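Local coordinates for protein enoyl CoA hydratase/isomerase (Crotonase) (Legionella pneumophila subsp. pneumophila, PDB 3I47) that probably acts as an enoyl-CoA hydratase or isomerase of the crotonase family, on CoA thioester substrates, at residues A[59-64]-A[108-113]; A[132-137]-A[160-165]; A[151-156]-A[177-182]. One frame throughout, in Å; residues are numbered along the deposited sequence.

Overall arrangement
Contact 1 closes along this crotonase-like chain before contacts 2 and 3 open, and the segments of those two alternate. Contact 1 joins the loop after strand 51-56 to strand 109-111, and contact 2 starts from strand 131-133, the neighbour of 109-111 in a small sheet. Their centres are 14 Å apart, and Phe111 CD1 packs at 3.5 Å on Cys133 CB. Contacts 2 and 3 are also 14 Å apart between centres; Leu162 CD1 joins them, 3.9 Å from Leu177 CD1. Contacts 1 and 3 do not touch, their nearest atoms being about 7 Å apart. As in related crotonases, the oxyanion hole probably lies beside contact 1, where the loop leaving Gly64 nears the glycine-rich start of helix 113-120.

Contact 1 (A[59-64]-A[108-113]); sequences KHFSAG and GAAFGG
Ser62 and Ala110 face each other through a single parallel beta bridge, their CA atoms 4.8 Å apart. Ser62 N donates to Ala109 O at 2.9 Å, and Phe111 N returns a nearly straight bond to Ser62 O, also 2.9 Å long. Before the bridge, Gly108, with a positive phi of 57°, brings its CA within 3.5 Å of Lys59 O. His60 turns its imidazole back to the partner strand: CG stands beside its own backbone N (chi1 -58°), and ND1 takes the N-H of Ala109 at 2.9 Å, the donor 18° out of the ring plane. Phe61 CD2 rests on Ala110 CB, 3.9 Å away, while Ala109 CB sits over the centre of the Phe111 ring. Water 1 donates to Ser62 OG and to Phe111 O, at 2.6 Å for the latter; Ser62 OG is also bonded to Asn26 O. As in related enoyl-CoA hydratases, the pairing probably holds the loop beside the glycine-rich turn that helps form the oxyanion hole. Because His60 ND1 accepts a backbone N-H, the ring is consistent with a neutral imidazole carrying its proton on NE2.

Contact 2 (A[132-137]-A[160-165]); sequences FCFSEV and KMLFMS
Phe134 and Phe163 form a T-shaped (edge-to-face) pair where the chain leaves strand 131-133 of the crotonase fold and meets the last turns of helix 156-165. The edge of Phe163 is the one that points in: its CE1 stands over one face of Phe134, near the rim, 3.8 Å from Phe134 CG, while CD1 lies outside the rim, nearest CD2. The planes are 84° apart and the centroids 5.3 Å. The CB of Phe163 starts off away from the strand exit, yet CG lies beside its backbone N (chi1 -66°), and the CD1-CE1 edge of the ring comes back to Phe134. Leu162 approaches differently. Its CB lies in the plane of the Phe134 ring and touches the edge at CD2, 3.7 Å away, so consecutive helix residues hold that ring by face and by edge. Val150 of helix 147-154 touches both phenyl groups, and Ile146 also packs on Phe134, making the pair part of a larger apolar cluster. Farther out, Val137 turns both methyl groups to the end of the helix, CG1 lying 3.3 Å from Phe163 O and CG2 3.6 Å from Met164 O. The polar backbone is joined through water. Water 2 donates to Phe134 O and Phe163 O and accepts from Val137 N, bringing three backbone groups together. Water 3 makes the neighbouring link, taking the N-H of Phe134 at 2.9 Å and donating to Leu162 O at 2.9 Å.

Contact 3 (A[151-156]-A[177-182]); sequences VRAIGE and LNLVQH
Ile154 meets Leu177 and Leu179 where two helix ends of the crotonase fold come together: the C-terminus of helix 147-154 and the Schellman motif that closes helix 171-176 at Asn178. The branch methyl CG2 of Ile154 does the touching. It lies 3.7 Å from Leu179 CB and 4.1 Å from Leu177 CB, and the side chains of Ile154 and Leu179 run side by side, pointing the same way. CG2 reaches the partner loop because it stands beside the backbone N, while CG1 is placed between the N and the carbonyl carbon (chi1 70°). Ala153 adds a looser touch, its CB approaching Leu179 CD1, and its carbonyl oxygen lies against Asn178 CB.

Leu177 O is the polar centre of the contact. Ile154 CA makes a CA-H...O contact of 3.5 Å with Leu177 O. Water 5 donates to Leu177 O at 2.7 Å and to Ile154 O at 2.8 Å, so one water ties together carbonyls from the two helix ends. Water 4 makes a second bridge, donating to Ala153 O and accepting a long bond of 3.3 Å from Asn178 ND2.

Beyond this shell, Asn178 takes a positive phi of 74°, which turns the chain out of its helix and leads it across to Leu179. Leu179 then packs inward on Phe132 and, together with Ala153, on Ala119 of helix 113-120. Farther along, Gln181 pins the same loop to the edge of strand 123-127, its amide bonding Ala124 N and Asp122 O. On the facing side, Gly155 leaves the helical conformation with positive phi, its N still donating to Val151 O at 2.8 Å.

Contact 1 (A[59-64]-A[108-113])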
loop_
_atom_site.group_PDB
_atom_site.type_symbol
_atom_site.label_atom_id
_atom_site.label_comp_id
_atom_site.label_asym_id
_atom_site.label_seq_id
_atom_site.Cartn_x
_atom_site.Cartn_y
_atom_site.Cartn_z
ATOM N N LYS A 59 -7.282 11.446 -13.814
ATOM C CA LYS A 59 -8.207 12.020 -12.832
ATOM C C LYS A 59 -8.345 11.175 -11.569
ATOM O O LYS A 59 -8.538 11.720 -10.475
ATOM C CB LYS A 59 -9.596 12.215 -13.450
ATOM C CG LYS A 59 -9.629 13.161 -14.641
ATOM C CD LYS A 59 -11.055 13.323 -15.167
ATOM C CE LYS A 59 -11.118 14.256 -16.374
ATOM N NZ LYS A 59 -10.390 15.533 -16.118
ATOM N N HIS A 60 -8.235 9.857 -11.726
ATOM C CA HIS A 60 -8.634 8.923 -10.665
ATOM C C HIS A 60 -7.634 7.820 -10.409
ATOM O O HIS A 60 -7.122 7.208 -11.350
ATOM C CB HIS A 60 -9.971 8.259 -11.020
ATOM C CG HIS A 60 -11.074 9.235 -11.247
ATOM N ND1 HIS A 60 -11.542 10.067 -10.254
ATOM C CD2 HIS A 60 -11.787 9.534 -12.357
ATOM C CE1 HIS A 60 -12.504 10.831 -10.735
ATOM N NE2 HIS A 60 -12.674 10.527 -12.010
ATOM N N PHE A 61 -7.401 7.535 -9.132
ATOM C CA PHE A 61 -6.577 6.400 -8.734
ATOM C C PHE A 61 -7.122 5.109 -9.369
ATOM O O PHE A 61 -6.378 4.386 -10.039
ATOM C CB PHE A 61 -6.563 6.317 -7.207
ATOM C CG PHE A 61 -5.626 5.284 -6.646
ATOM C CD1 PHE A 61 -4.253 5.512 -6.623
ATOM C CD2 PHE A 61 -6.122 4.092 -6.102
ATOM C CE1 PHE A 61 -3.361 4.574 -6.055
ATOM C CE2 PHE A 61 -5.241 3.146 -5.547
ATOM C CZ PHE A 61 -3.858 3.385 -5.527
ATOM N N SER A 62 -8.395 4.811 -9.120
ATOM C CA SER A 62 -9.114 3.779 -9.880
ATOM C C SER A 62 -10.605 3.963 -9.732
ATOM O O SER A 62 -11.132 3.826 -8.631
ATOM C CB SER A 62 -8.730 2.359 -9.452
ATOM O OG SER A 62 -9.512 1.421 -10.200
ATOM N N ALA A 63 -11.276 4.264 -10.843
ATOM C CA ALA A 63 -12.721 4.556 -10.815
ATOM C C ALA A 63 -13.618 3.337 -10.553
ATOM O O ALA A 63 -14.823 3.494 -10.298
ATOM C CB ALA A 63 -13.142 5.255 -12.104
ATOM N N GLY A 64 -13.044 2.137 -10.592
ATOM C CA GLY A 64 -13.820 0.910 -10.432
ATOM C C GLY A 64 -13.294 -0.203 -11.318
ATOM O O GLY A 64 -12.106 -0.260 -11.602
ATOM N N GLY A 108 -8.379 11.640 -6.607
ATOM C CA GLY A 108 -9.694 11.337 -7.191
ATOM C C GLY A 108 -10.342 10.089 -6.607
ATOM O O GLY A 108 -10.155 9.759 -5.430
ATOM N N ALA A 109 -11.098 9.382 -7.436
ATOM C CA ALA A 109 -11.836 8.202 -6.975
ATOM C C ALA A 109 -10.956 6.971 -6.823
ATOM O O ALA A 109 -10.151 6.659 -7.710
ATOM C CB ALA A 109 -12.987 7.903 -7.927
ATOM N N ALA A 110 -11.120 6.281 -5.690
ATOM C CA ALA A 110 -10.548 4.950 -5.468
ATOM C C ALA A 110 -11.719 4.074 -5.068
ATOM O O ALA A 110 -12.080 4.005 -3.889
ATOM C CB ALA A 110 -9.466 4.976 -4.371
ATOM N N PHE A 111 -12.355 3.474 -6.074
ATOM C CA PHE A 111 -13.594 2.720 -5.877
ATOM C C PHE A 111 -13.332 1.237 -6.108
ATOM O O PHE A 111 -12.797 0.858 -7.155
ATOM C CB PHE A 111 -14.684 3.214 -6.845
ATOM C CG PHE A 111 -15.194 4.626 -6.569
ATOM C CD1 PHE A 111 -14.839 5.332 -5.414
ATOM C CD2 PHE A 111 -16.043 5.240 -7.487
ATOM C CE1 PHE A 111 -15.330 6.626 -5.184
ATOM C CE2 PHE A 111 -16.542 6.529 -7.268
ATOM C CZ PHE A 111 -16.180 7.222 -6.111
ATOM N N GLY A 112 -13.695 0.400 -5.137
ATOM C CA GLY A 112 -13.572 -1.051 -5.303
ATOM C C GLY A 112 -12.175 -1.535 -4.996
ATOM O O GLY A 112 -11.594 -1.198 -3.964
ATOM N N GLY A 113 -11.618 -2.326 -5.915
ATOM C CA GLY A 113 -10.257 -2.835 -5.740
ATOM C C GLY A 113 -9.224 -1.776 -5.402
ATOM O O GLY A 113 -8.334 -2.012 -4.580
HETATM O O HOH W 1 -10.817 -0.170 -8.485
#

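Contact 2 (A[132-137]-A[160-165])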
loop_
_atom_site.group_PDB
_atom_site.type_symbol
_atom_site.label_atom_id
_atom_site.label_comp_id
_atom_site.label_asym_id
_atom_site.label_seq_id
_atom_site.Cartn_x
_atom_site.Cartn_y
_atom_site.Cartn_z
ATOM N N PHE A 132 -13.512 7.551 -1.703
ATOM C CA PHE A 132 -13.398 6.098 -1.615
ATOM C C PHE A 132 -14.771 5.454 -1.571
ATOM O O PHE A 132 -15.734 6.071 -1.132
ATOM C CB PHE A 132 -12.646 5.721 -0.331
ATOM C CG PHE A 132 -11.227 6.221 -0.293
ATOM C CD1 PHE A 132 -10.953 7.520 0.122
ATOM C CD2 PHE A 132 -10.172 5.379 -0.663
ATOM C CE1 PHE A 132 -9.615 7.983 0.156
ATOM C CE2 PHE A 132 -8.848 5.830 -0.630
ATOM C CZ PHE A 132 -8.582 7.123 -0.207
ATOM N N CYS A 133 -14.847 4.204 -2.013
ATOM C CA CYS A 133 -16.109 3.466 -1.955
ATOM C C CYS A 133 -15.887 1.974 -2.087
ATOM O O CYS A 133 -15.135 1.534 -2.953
ATOM C CB CYS A 133 -17.043 3.945 -3.073
ATOM S SG CYS A 133 -18.712 3.264 -3.011
ATOM N N PHE A 134 -16.563 1.200 -1.245
ATOM C CA PHE A 134 -16.664 -0.255 -1.432
ATOM C C PHE A 134 -18.043 -0.539 -2.022
ATOM O O PHE A 134 -19.030 -0.720 -1.296
ATOM C CB PHE A 134 -16.438 -0.998 -0.107
ATOM C CG PHE A 134 -15.226 -0.534 0.638
ATOM C CD1 PHE A 134 -13.950 -0.706 0.104
ATOM C CD2 PHE A 134 -15.353 0.113 1.863
ATOM C CE1 PHE A 134 -12.815 -0.256 0.792
ATOM C CE2 PHE A 134 -14.226 0.575 2.551
ATOM C CZ PHE A 134 -12.959 0.392 2.017
ATOM N N SER A 135 -18.113 -0.551 -3.354
ATOM C CA SER A 135 -19.388 -0.485 -4.064
ATOM C C SER A 135 -20.061 -1.837 -4.333
ATOM O O SER A 135 -21.168 -1.868 -4.872
ATOM C CB SER A 135 -19.194 0.265 -5.394
ATOM O OG SER A 135 -18.130 -0.311 -6.131
ATOM N N GLU A 136 -19.413 -2.932 -3.937
ATOM C CA GLU A 136 -19.805 -4.285 -4.380
ATOM C C GLU A 136 -21.253 -4.680 -4.107
ATOM O O GLU A 136 -21.887 -5.306 -4.955
ATOM C CB GLU A 136 -18.854 -5.340 -3.807
ATOM C CG GLU A 136 -17.444 -5.343 -4.448
ATOM C CD GLU A 136 -16.524 -4.191 -4.002
ATOM O OE1 GLU A 136 -16.864 -3.403 -3.094
ATOM O OE2 GLU A 136 -15.407 -4.085 -4.568
ATOM N N VAL A 137 -21.794 -4.301 -2.952
ATOM C CA VAL A 137 -23.160 -4.739 -2.621
ATOM C C VAL A 137 -24.222 -4.142 -3.564
ATOM O O VAL A 137 -25.332 -4.667 -3.656
ATOM C CB VAL A 137 -23.568 -4.506 -1.129
ATOM C CG1 VAL A 137 -22.685 -5.327 -0.176
ATOM C CG2 VAL A 137 -23.593 -3.015 -0.762
ATOM N N LYS A 160 -17.450 -2.907 8.299
ATOM C CA LYS A 160 -18.772 -3.505 8.180
ATOM C C LYS A 160 -19.780 -2.461 7.679
ATOM O O LYS A 160 -20.547 -2.724 6.757
ATOM C CB LYS A 160 -19.209 -4.081 9.529
ATOM C CG LYS A 160 -20.366 -5.034 9.419
ATOM C CD LYS A 160 -20.928 -5.510 10.763
ATOM C CE LYS A 160 -19.960 -5.455 11.900
ATOM N NZ LYS A 160 -20.454 -4.421 12.852
ATOM N N MET A 161 -19.760 -1.268 8.282
ATOM C CA MET A 161 -20.655 -0.183 7.861
ATOM C C MET A 161 -20.497 0.125 6.380
ATOM O O MET A 161 -21.482 0.160 5.632
ATOM C CB MET A 161 -20.364 1.089 8.666
ATOM C CG MET A 161 -21.150 2.319 8.209
ATOM S SD MET A 161 -20.800 3.806 9.212
ATOM C CE MET A 161 -19.343 4.419 8.402
ATOM N N LEU A 162 -19.255 0.380 5.968
ATOM C CA LEU A 162 -19.015 0.857 4.615
ATOM C C LEU A 162 -19.253 -0.235 3.573
ATOM O O LEU A 162 -19.660 0.071 2.440
ATOM C CB LEU A 162 -17.603 1.438 4.490
ATOM C CG LEU A 162 -17.353 2.634 5.412
ATOM C CD1 LEU A 162 -15.849 2.922 5.502
ATOM C CD2 LEU A 162 -18.154 3.839 4.905
ATOM N N PHE A 163 -19.033 -1.501 3.956
ATOM C CA PHE A 163 -19.358 -2.623 3.046
ATOM C C PHE A 163 -20.879 -2.726 2.855
ATOM O O PHE A 163 -21.357 -2.952 1.742
ATOM C CB PHE A 163 -18.877 -3.985 3.582
ATOM C CG PHE A 163 -17.384 -4.147 3.680
ATOM C CD1 PHE A 163 -16.509 -3.278 3.031
ATOM C CD2 PHE A 163 -16.857 -5.231 4.396
ATOM C CE1 PHE A 163 -15.121 -3.460 3.126
ATOM C CE2 PHE A 163 -15.480 -5.426 4.489
ATOM C CZ PHE A 163 -14.607 -4.536 3.850
ATOM N N MET A 164 -21.634 -2.577 3.944
ATOM C CA MET A 164 -23.081 -2.750 3.878
ATOM C C MET A 164 -23.765 -1.590 3.141
ATOM O O MET A 164 -24.775 -1.784 2.463
ATOM C CB MET A 164 -23.680 -2.892 5.289
ATOM C CG MET A 164 -23.219 -4.148 6.051
ATOM S SD MET A 164 -24.111 -4.416 7.642
ATOM C CE MET A 164 -23.871 -2.836 8.485
ATOM N N SER A 165 -23.232 -0.381 3.307
ATOM C CA SER A 165 -23.881 0.810 2.758
ATOM C C SER A 165 -23.442 1.116 1.327
ATOM O O SER A 165 -24.198 1.730 0.578
ATOM C CB SER A 165 -23.584 2.029 3.635
ATOM O OG SER A 165 -22.232 2.435 3.442
HETATM O O HOH W 2 -20.082 -3.223 -0.744
HETATM O O HOH W 3 -18.253 2.121 0.975
#

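Contact 3 (A[151-156]-A[177-182])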
loop_
_atom_site.group_PDB
_atom_site.type_symbol
_atom_site.label_atom_id
_atom_site.label_comp_id
_atom_site.label_asym_id
_atom_site.label_seq_id
_atom_site.Cartn_x
_atom_site.Cartn_y
_atom_site.Cartn_z
ATOM N N VAL A 151 -10.406 -4.372 6.835
ATOM C CA VAL A 151 -10.771 -4.560 8.251
ATOM C C VAL A 151 -9.551 -4.299 9.142
ATOM O O VAL A 151 -9.694 -3.662 10.188
ATOM C CB VAL A 151 -11.381 -5.945 8.502
ATOM C CG1 VAL A 151 -11.538 -6.230 10.007
ATOM C CG2 VAL A 151 -12.739 -6.056 7.796
ATOM N N ARG A 152 -8.365 -4.744 8.718
ATOM C CA ARG A 152 -7.140 -4.455 9.480
ATOM C C ARG A 152 -6.874 -2.949 9.589
ATOM O O ARG A 152 -6.515 -2.451 10.663
ATOM C CB ARG A 152 -5.925 -5.171 8.881
ATOM C CG ARG A 152 -4.656 -4.973 9.718
ATOM C CD ARG A 152 -3.548 -5.887 9.246
ATOM N NE ARG A 152 -3.062 -5.521 7.916
ATOM C CZ ARG A 152 -2.131 -6.199 7.248
ATOM N NH1 ARG A 152 -1.588 -7.297 7.782
ATOM N NH2 ARG A 152 -1.744 -5.788 6.045
ATOM N N ALA A 153 -7.056 -2.232 8.483
ATOM C CA ALA A 153 -6.736 -0.805 8.414
ATOM C C ALA A 153 -7.676 0.087 9.219
ATOM O O ALA A 153 -7.213 0.976 9.949
ATOM C CB ALA A 153 -6.669 -0.345 6.949
ATOM N N ILE A 154 -8.981 -0.162 9.108
ATOM C CA ILE A 154 -9.992 0.758 9.666
ATOM C C ILE A 154 -10.831 0.124 10.778
ATOM O O ILE A 154 -11.629 0.805 11.417
ATOM C CB ILE A 154 -10.917 1.369 8.562
ATOM C CG1 ILE A 154 -11.853 0.307 7.963
ATOM C CG2 ILE A 154 -10.063 2.029 7.457
ATOM C CD1 ILE A 154 -12.936 0.879 7.027
ATOM N N GLY A 155 -10.633 -1.165 11.012
ATOM C CA GLY A 155 -11.382 -1.880 12.040
ATOM C C GLY A 155 -12.687 -2.462 11.528
ATOM O O GLY A 155 -13.281 -1.964 10.567
ATOM N N GLU A 156 -13.134 -3.524 12.197
ATOM C CA GLU A 156 -14.368 -4.233 11.855
ATOM C C GLU A 156 -15.606 -3.336 11.812
ATOM O O GLU A 156 -16.420 -3.457 10.894
ATOM C CB GLU A 156 -14.558 -5.403 12.833
ATOM C CG GLU A 156 -15.772 -6.291 12.568
ATOM C CD GLU A 156 -16.068 -7.253 13.719
ATOM O OE1 GLU A 156 -15.153 -7.548 14.519
ATOM O OE2 GLU A 156 -17.225 -7.719 13.815
ATOM N N LEU A 177 -10.634 7.586 9.735
ATOM C CA LEU A 177 -10.750 6.140 9.918
ATOM C C LEU A 177 -9.430 5.388 9.855
ATOM O O LEU A 177 -9.400 4.172 10.091
ATOM C CB LEU A 177 -11.719 5.550 8.893
ATOM C CG LEU A 177 -13.196 5.916 9.041
ATOM C CD1 LEU A 177 -13.981 5.306 7.899
ATOM C CD2 LEU A 177 -13.770 5.477 10.399
ATOM N N ASN A 178 -8.350 6.109 9.537
ATOM C CA ASN A 178 -7.005 5.555 9.408
ATOM C C ASN A 178 -6.776 4.733 8.137
ATOM O O ASN A 178 -5.771 4.023 8.044
ATOM C CB ASN A 178 -6.611 4.693 10.629
ATOM C CG ASN A 178 -6.275 5.509 11.879
ATOM O OD1 ASN A 178 -6.188 6.736 11.856
ATOM N ND2 ASN A 178 -6.079 4.803 12.990
ATOM N N LEU A 179 -7.679 4.823 7.159
ATOM C CA LEU A 179 -7.396 4.229 5.844
ATOM C C LEU A 179 -6.239 4.990 5.216
ATOM O O LEU A 179 -5.321 4.387 4.640
ATOM C CB LEU A 179 -8.625 4.284 4.934
ATOM C CG LEU A 179 -8.431 3.717 3.513
ATOM C CD1 LEU A 179 -7.979 2.266 3.584
ATOM C CD2 LEU A 179 -9.729 3.845 2.732
ATOM N N VAL A 180 -6.298 6.316 5.307
ATOM C CA VAL A 180 -5.155 7.143 4.899
ATOM C C VAL A 180 -4.585 7.834 6.122
ATOM O O VAL A 180 -5.329 8.162 7.070
ATOM C CB VAL A 180 -5.478 8.177 3.780
ATOM C CG1 VAL A 180 -6.121 7.493 2.586
ATOM C CG2 VAL A 180 -6.329 9.280 4.268
ATOM N N GLN A 181 -3.273 8.052 6.097
ATOM C CA GLN A 181 -2.581 8.685 7.231
ATOM C C GLN A 181 -2.130 10.113 6.975
ATOM O O GLN A 181 -1.638 10.781 7.903
ATOM C CB GLN A 181 -1.372 7.848 7.650
ATOM C CG GLN A 181 -1.699 6.475 8.215
ATOM C CD GLN A 181 -1.428 5.346 7.243
ATOM O OE1 GLN A 181 -1.740 5.436 6.063
ATOM N NE2 GLN A 181 -0.845 4.262 7.749
ATOM N N HIS A 182 -2.276 10.574 5.726
ATOM C CA HIS A 182 -1.940 11.932 5.325
ATOM C C HIS A 182 -2.946 12.399 4.297
ATOM O O HIS A 182 -3.306 11.644 3.393
ATOM C CB HIS A 182 -0.545 11.987 4.688
ATOM C CG HIS A 182 0.536 11.468 5.577
ATOM N ND1 HIS A 182 1.173 12.256 6.509
ATOM C CD2 HIS A 182 1.068 10.228 5.700
ATOM C CE1 HIS A 182 2.064 11.526 7.158
ATOM N NE2 HIS A 182 2.014 10.291 6.694
HETATM O O HOH W 4 -6.043 1.628 12.280
HETATM O O HOH W 5 -10.914 3.389 12.229
#